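Local coordinates for lumazine-binding protein (Silicibacter pomeroyi DSS-3, PDB 3FKA), which is of unknown function but has the NTF2-like fold and belongs to a putative lumazine-binding family, which suggests a small-ligand-binding role, at the interface of chains A and B. Residues are numbered along the deposited sequence; one frame, centred on the assembly and turned at random. Chains: chain A/B, uncharacterized NTF-2 like protein.

The interface of chains A and B. Residues chain A 35, 38, 104, 113; chain B 39, 41, 50, 114, 116.
A:Val113, whose backbone departs from extended strand geometry within strand 109-119 (psi -42°), faces B:Val41, B:Val116 and B:Trp50, all of which keep extended strand conformations. Its CG1 methyl is the hub of the patch. It packs tightly against B:Val116 CG1 at 3.4 Å, the two side chains passing in opposite directions, and meets B:Val41 CG2 head-on at 3.7 Å. With CG1 anti to the backbone N (chi1 172°), A:Val113 turns CG2 towards B:Val116 CG1 as well. B:Trp50 reaches across with the far rim of its six-membered ring: CZ3 lies 3.6 Å from A:Phe35 CB, and CH2 touches A:Val113 CG1 and A:Ala38 N. The two aromatic rings are steeply tilted, by nearly 70°, the CZ3 corner over the CB/CG end of A:Phe35, whose CD2 sits at the indole edge in its plane. B:Val41 CG2 lies over the centre of one indole face, and A:Val113 CG1 comes in over the same face, out by CH2. Cutting B:Trp50 back to an alanine is likely to leave A:Phe35 CB and A:Val113 CG1 without their indole partner and open a gap between the chains. Beside this apolar core, a water links A:Val113 O (2.8 Å) to B:Ser39 OG, which accepts a hydrogen bond from B:Ser114 OG. The patch joins sheet surfaces of two copies, strands 34-35, 38-44 and 109-119 of chain A meeting 38-44, 47-52 and 109-119 of chain B, and recurs across the two-fold of what may be a biological dimer.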
loop_
_atom_site.group_PDB
_atom_site.type_symbol
_atom_site.label_atom_id
_atom_site.label_comp_id
_atom_site.label_asym_id
_atom_site.label_seq_id
_atom_site.Cartn_x
_atom_site.Cartn_y
_atom_site.Cartn_z
ATOM N N PHE A 35 12.472 -9.740 -15.890
ATOM C CA PHE A 35 13.785 -10.369 -15.804
ATOM C C PHE A 35 13.657 -11.825 -16.273
ATOM O O PHE A 35 12.585 -12.456 -16.135
ATOM C CB PHE A 35 14.363 -10.355 -14.393
ATOM C CG PHE A 35 14.999 -9.067 -13.993
ATOM C CD1 PHE A 35 16.236 -8.731 -14.488
ATOM C CD2 PHE A 35 14.427 -8.253 -13.034
ATOM C CE1 PHE A 35 16.875 -7.546 -14.086
ATOM C CE2 PHE A 35 15.069 -7.096 -12.621
ATOM C CZ PHE A 35 16.290 -6.754 -13.145
ATOM N N ALA A 38 12.331 -14.167 -13.664
ATOM C CA ALA A 38 11.070 -13.806 -13.058
ATOM C C ALA A 38 10.073 -14.965 -13.185
ATOM O O ALA A 38 10.127 -15.748 -14.132
ATOM C CB ALA A 38 10.515 -12.572 -13.727
ATOM N N LEU A 104 12.422 -4.006 -9.915
ATOM C CA LEU A 104 13.722 -3.434 -9.590
ATOM C C LEU A 104 14.175 -2.530 -10.725
ATOM O O LEU A 104 14.072 -2.888 -11.902
ATOM C CB LEU A 104 14.771 -4.535 -9.446
ATOM C CG LEU A 104 16.194 -4.171 -9.068
ATOM C CD1 LEU A 104 16.240 -3.623 -7.653
ATOM C CD2 LEU A 104 17.099 -5.414 -9.252
ATOM N N VAL A 113 10.470 -8.546 -11.257
ATOM C CA VAL A 113 11.111 -9.668 -10.573
ATOM C C VAL A 113 10.147 -10.806 -10.280
ATOM O O VAL A 113 10.467 -11.971 -10.459
ATOM C CB VAL A 113 11.769 -9.167 -9.251
ATOM C CG1 VAL A 113 12.272 -10.349 -8.402
ATOM C CG2 VAL A 113 12.886 -8.144 -9.571
ATOM N N SER B 39 13.009 -16.495 -5.064
ATOM C CA SER B 39 14.155 -15.653 -5.367
ATOM C C SER B 39 14.322 -14.531 -4.350
ATOM O O SER B 39 13.341 -14.126 -3.731
ATOM C CB SER B 39 13.945 -15.009 -6.732
ATOM O OG SER B 39 12.753 -14.200 -6.705
ATOM N N VAL B 41 16.222 -10.881 -4.545
ATOM C CA VAL B 41 16.825 -10.005 -5.544
ATOM C C VAL B 41 17.008 -8.564 -5.104
ATOM O O VAL B 41 16.121 -7.969 -4.526
ATOM C CB VAL B 41 15.933 -9.987 -6.822
ATOM C CG1 VAL B 41 16.601 -9.234 -7.957
ATOM C CG2 VAL B 41 15.570 -11.418 -7.259
ATOM N N TRP B 50 20.983 -11.903 -7.838
ATOM C CA TRP B 50 19.768 -12.702 -7.932
ATOM C C TRP B 50 20.075 -14.016 -7.237
ATOM O O TRP B 50 20.768 -14.881 -7.804
ATOM C CB TRP B 50 19.375 -12.942 -9.391
ATOM C CG TRP B 50 18.013 -13.559 -9.497
ATOM C CD1 TRP B 50 17.641 -14.825 -9.133
ATOM C CD2 TRP B 50 16.857 -12.948 -10.058
ATOM N NE1 TRP B 50 16.314 -15.020 -9.390
ATOM C CE2 TRP B 50 15.806 -13.879 -9.963
ATOM C CE3 TRP B 50 16.608 -11.691 -10.625
ATOM C CZ2 TRP B 50 14.514 -13.588 -10.396
ATOM C CZ3 TRP B 50 15.323 -11.411 -11.063
ATOM C CH2 TRP B 50 14.304 -12.357 -10.957
ATOM N N SER B 114 8.766 -14.570 -3.416
ATOM C CA SER B 114 9.920 -13.777 -3.771
ATOM C C SER B 114 10.109 -12.640 -2.808
ATOM O O SER B 114 9.168 -12.218 -2.140
ATOM C CB SER B 114 9.740 -13.178 -5.182
ATOM O OG SER B 114 10.878 -12.407 -5.582
ATOM N N VAL B 116 12.256 -8.838 -2.860
ATOM C CA VAL B 116 13.129 -7.837 -3.506
ATOM C C VAL B 116 13.476 -6.922 -2.351
ATOM O O VAL B 116 12.667 -6.758 -1.425
ATOM C CB VAL B 116 12.567 -7.046 -4.714
ATOM C CG1 VAL B 116 12.299 -7.992 -5.888
ATOM C CG2 VAL B 116 11.342 -6.237 -4.341
HETATM O O HOH W 1 10.836 -14.365 -8.976
#